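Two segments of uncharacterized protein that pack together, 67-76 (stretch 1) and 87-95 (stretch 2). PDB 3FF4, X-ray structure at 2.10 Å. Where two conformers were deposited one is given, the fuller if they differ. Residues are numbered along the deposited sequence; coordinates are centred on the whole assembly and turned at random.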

# COMPACT_ATOMS: atom_id res chain seq x y z
N ASN A 67 0.40 -6.43 -9.14
CA ASN A 67 1.06 -7.70 -9.32
C ASN A 67 2.57 -7.46 -9.48
O ASN A 67 3.00 -6.32 -9.80
CB ASN A 67 0.43 -8.48 -10.50
CG ASN A 67 0.69 -7.83 -11.89
OD1 ASN A 67 1.76 -7.29 -12.17
ND2 ASN A 67 -0.31 -7.92 -12.77
N PRO A 68 3.38 -8.52 -9.28
CA PRO A 68 4.83 -8.37 -9.32
C PRO A 68 5.36 -7.80 -10.65
O PRO A 68 6.32 -7.03 -10.62
CB PRO A 68 5.34 -9.80 -9.07
CG PRO A 68 4.25 -10.43 -8.25
CD PRO A 68 2.98 -9.88 -8.86
N GLN A 69 4.74 -8.17 -11.77
CA GLN A 69 5.13 -7.60 -13.07
C GLN A 69 5.00 -6.06 -13.07
O GLN A 69 5.94 -5.36 -13.45
CB GLN A 69 4.33 -8.22 -14.22
CG GLN A 69 4.84 -9.58 -14.68
CD GLN A 69 3.78 -10.38 -15.42
OE1 GLN A 69 2.58 -10.29 -15.10
NE2 GLN A 69 4.21 -11.16 -16.41
N ASN A 70 3.86 -5.56 -12.61
CA ASN A 70 3.59 -4.12 -12.51
C ASN A 70 4.38 -3.38 -11.43
O ASN A 70 4.43 -2.15 -11.45
CB ASN A 70 2.09 -3.84 -12.35
CG ASN A 70 1.28 -4.22 -13.58
OD1 ASN A 70 1.75 -4.14 -14.72
ND2 ASN A 70 0.04 -4.65 -13.36
N GLN A 71 4.98 -4.12 -10.50
CA GLN A 71 5.77 -3.53 -9.44
C GLN A 71 7.09 -3.01 -9.97
O GLN A 71 7.61 -2.03 -9.47
CB GLN A 71 6.05 -4.53 -8.32
CG GLN A 71 4.87 -4.87 -7.43
CD GLN A 71 5.15 -6.09 -6.55
OE1 GLN A 71 6.31 -6.39 -6.24
NE2 GLN A 71 4.08 -6.77 -6.12
N LEU A 72 7.65 -3.68 -10.98
CA LEU A 72 8.94 -3.28 -11.56
C LEU A 72 9.05 -1.78 -11.78
O LEU A 72 10.03 -1.15 -11.39
CB LEU A 72 9.14 -4.01 -12.88
CG LEU A 72 9.98 -5.28 -12.88
CD1 LEU A 72 9.72 -6.19 -11.71
CD2 LEU A 72 9.77 -6.03 -14.22
N SER A 73 8.02 -1.18 -12.39
CA SER A 73 8.06 0.25 -12.70
C SER A 73 7.91 1.12 -11.44
O SER A 73 8.01 2.35 -11.52
CB SER A 73 6.96 0.59 -13.71
OG SER A 73 5.71 0.19 -13.17
N GLU A 74 7.66 0.50 -10.28
CA GLU A 74 7.41 1.23 -9.02
C GLU A 74 8.50 1.12 -7.94
O GLU A 74 8.40 1.77 -6.89
CB GLU A 74 6.07 0.79 -8.40
CG GLU A 74 4.85 0.83 -9.32
CD GLU A 74 4.36 2.26 -9.63
OE1 GLU A 74 4.73 3.24 -8.95
OE2 GLU A 74 3.57 2.41 -10.57
N TYR A 75 9.50 0.27 -8.17
CA TYR A 75 10.57 0.02 -7.18
C TYR A 75 11.19 1.33 -6.65
O TYR A 75 11.25 1.58 -5.45
CB TYR A 75 11.70 -0.81 -7.82
CG TYR A 75 11.48 -2.31 -7.95
CD1 TYR A 75 10.23 -2.89 -7.77
CD2 TYR A 75 12.55 -3.15 -8.31
CE1 TYR A 75 10.05 -4.27 -7.91
CE2 TYR A 75 12.37 -4.52 -8.45
CZ TYR A 75 11.12 -5.07 -8.24
OH TYR A 75 10.93 -6.42 -8.39
N ASN A 76 11.66 2.17 -7.57
CA ASN A 76 12.33 3.40 -7.17
C ASN A 76 11.38 4.37 -6.48
O ASN A 76 11.80 5.09 -5.58
CB ASN A 76 13.02 4.06 -8.36
CG ASN A 76 14.25 3.29 -8.79
OD1 ASN A 76 14.82 2.51 -8.02
ND2 ASN A 76 14.66 3.49 -10.05
N ILE A 87 3.72 -3.77 2.78
CA ILE A 87 2.92 -5.01 2.92
C ILE A 87 2.64 -5.64 1.54
O ILE A 87 2.11 -4.96 0.63
CB ILE A 87 1.58 -4.78 3.63
CG1 ILE A 87 1.79 -4.17 5.00
CG2 ILE A 87 0.76 -6.14 3.72
CD1 ILE A 87 0.51 -3.73 5.73
N PHE A 88 3.05 -6.90 1.40
CA PHE A 88 2.75 -7.75 0.23
C PHE A 88 1.47 -8.57 0.48
O PHE A 88 1.52 -9.68 1.07
CB PHE A 88 3.95 -8.67 -0.06
CG PHE A 88 5.16 -7.92 -0.47
CD1 PHE A 88 5.49 -7.78 -1.81
CD2 PHE A 88 5.91 -7.23 0.47
CE1 PHE A 88 6.60 -7.02 -2.17
CE2 PHE A 88 7.00 -6.46 0.10
CZ PHE A 88 7.35 -6.36 -1.21
N ASN A 89 0.32 -8.02 0.06
CA ASN A 89 -0.97 -8.71 0.16
C ASN A 89 -1.00 -9.91 -0.81
O ASN A 89 -0.16 -9.97 -1.71
CB ASN A 89 -2.11 -7.71 -0.08
CG ASN A 89 -2.04 -6.55 0.87
OD1 ASN A 89 -2.38 -6.68 2.04
ND2 ASN A 89 -1.51 -5.44 0.41
N PRO A 90 -1.93 -10.86 -0.60
CA PRO A 90 -1.97 -12.07 -1.41
C PRO A 90 -1.91 -11.83 -2.91
O PRO A 90 -2.70 -11.05 -3.49
CB PRO A 90 -3.28 -12.75 -0.96
CG PRO A 90 -3.31 -12.43 0.55
CD PRO A 90 -2.92 -10.92 0.50
N GLY A 91 -0.95 -12.52 -3.51
CA GLY A 91 -0.68 -12.48 -4.94
C GLY A 91 0.28 -11.36 -5.34
O GLY A 91 0.58 -11.22 -6.53
N THR A 92 0.77 -10.56 -4.39
CA THR A 92 1.72 -9.52 -4.75
C THR A 92 3.15 -9.89 -4.34
O THR A 92 4.09 -9.13 -4.59
CB THR A 92 1.36 -8.14 -4.12
OG1 THR A 92 1.57 -8.21 -2.71
CG2 THR A 92 -0.09 -7.75 -4.42
N GLU A 93 3.32 -11.06 -3.71
CA GLU A 93 4.63 -11.48 -3.20
C GLU A 93 5.71 -11.39 -4.29
O GLU A 93 5.51 -11.84 -5.43
CB GLU A 93 4.60 -12.92 -2.63
CG GLU A 93 3.73 -13.14 -1.38
CD GLU A 93 2.25 -13.40 -1.69
OE1 GLU A 93 1.82 -13.18 -2.86
OE2 GLU A 93 1.49 -13.78 -0.77
N ASN A 94 6.87 -10.86 -3.92
CA ASN A 94 7.90 -10.57 -4.89
C ASN A 94 9.23 -10.62 -4.15
O ASN A 94 9.60 -9.67 -3.46
CB ASN A 94 7.65 -9.19 -5.54
CG ASN A 94 8.73 -8.80 -6.54
OD1 ASN A 94 9.76 -9.46 -6.66
ND2 ASN A 94 8.49 -7.70 -7.27
N GLU A 95 9.93 -11.74 -4.27
CA GLU A 95 11.13 -11.94 -3.45
C GLU A 95 12.21 -10.90 -3.74
O GLU A 95 12.79 -10.37 -2.80
CB GLU A 95 11.67 -13.36 -3.54
CG GLU A 95 12.86 -13.56 -2.61
CD GLU A 95 13.17 -15.02 -2.36
OE1 GLU A 95 12.50 -15.62 -1.49
OE2 GLU A 95 14.09 -15.54 -3.02

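The striking feature of this contact is that one side-chain nitrogen, Asn94 ND2, donates two of the three hydrogen bonds between the segments. Asn94 ND2 reaches Gln71 OE1 at 2.7 Å, with an N-H...O angle of 157°, and Tyr75 OH at 3.0 Å, with an angle of 150°. An amide nitrogen carries two hydrogens, and here each has a partner. Asn94 is buried, and it has more of its surface covered by the opposing segment than any other residue of the contact.

The other end of the same amide is also employed. Asn94 sits at the N-cap position before a helix, and its OD1 accepts from a backbone nitrogen just past the segment. With CA-to-CB pointing toward the first segment, one side chain begins a helix and ties it to its neighbour.

Gln71 answers in kind. Its CB also points toward the other segment, and an extended side chain (chi1 m, chi2 t) carries the amide to Asn94 and the turn. While OE1 accepts from Asn94, Gln71 NE2 donates to Thr92 O at 2.8 Å and a nearly straight 168°. The two ends of one amide thus bind a side chain and a main chain two residues apart, which fixes its orientation. Gln71 OE1 also lies near the plane of the Phe88 ring, at its edge, 4.1 Å from Phe88 CE1.

Tyr75 takes part by its tip. Its CB points sideways, but the ring extends far enough to bring OH to Asn94, whose ND2 lies near the ring plane rather than over a face.

The carbonyl that Gln71 uses belongs to Thr92, the last residue of a type II turn that begins at Asn89. Thr92 N donates to Asn89 O at 2.9 Å, and Thr92 OG1 donates to the same Asn89 O at 2.7 Å, so backbone and side chain both close the turn. Gly91 occupies a position with phi 88°, a value that by itself favours glycine.

Pro68 lays its ring carbons against a run of three backbone carbonyl oxygens. Its CA-to-CB bond points toward the other segment, with Pro68 CG 3.4 Å from Glu93 O and 3.9 Å from Thr92 O, and Pro68 CD 3.6 Å from Gly91 O. Just before it, Asn67 is the N-cap of a short, weakly bonded helix: Asn70 N donates to Asn67 OD1 at 2.8 Å and 167°.

The rule is economical: with 291 Å² buried, summed over both sides, two hydrogen-bonded amides each make a further bond across the contact, and the end of the turn offers Thr92 O to Gln71.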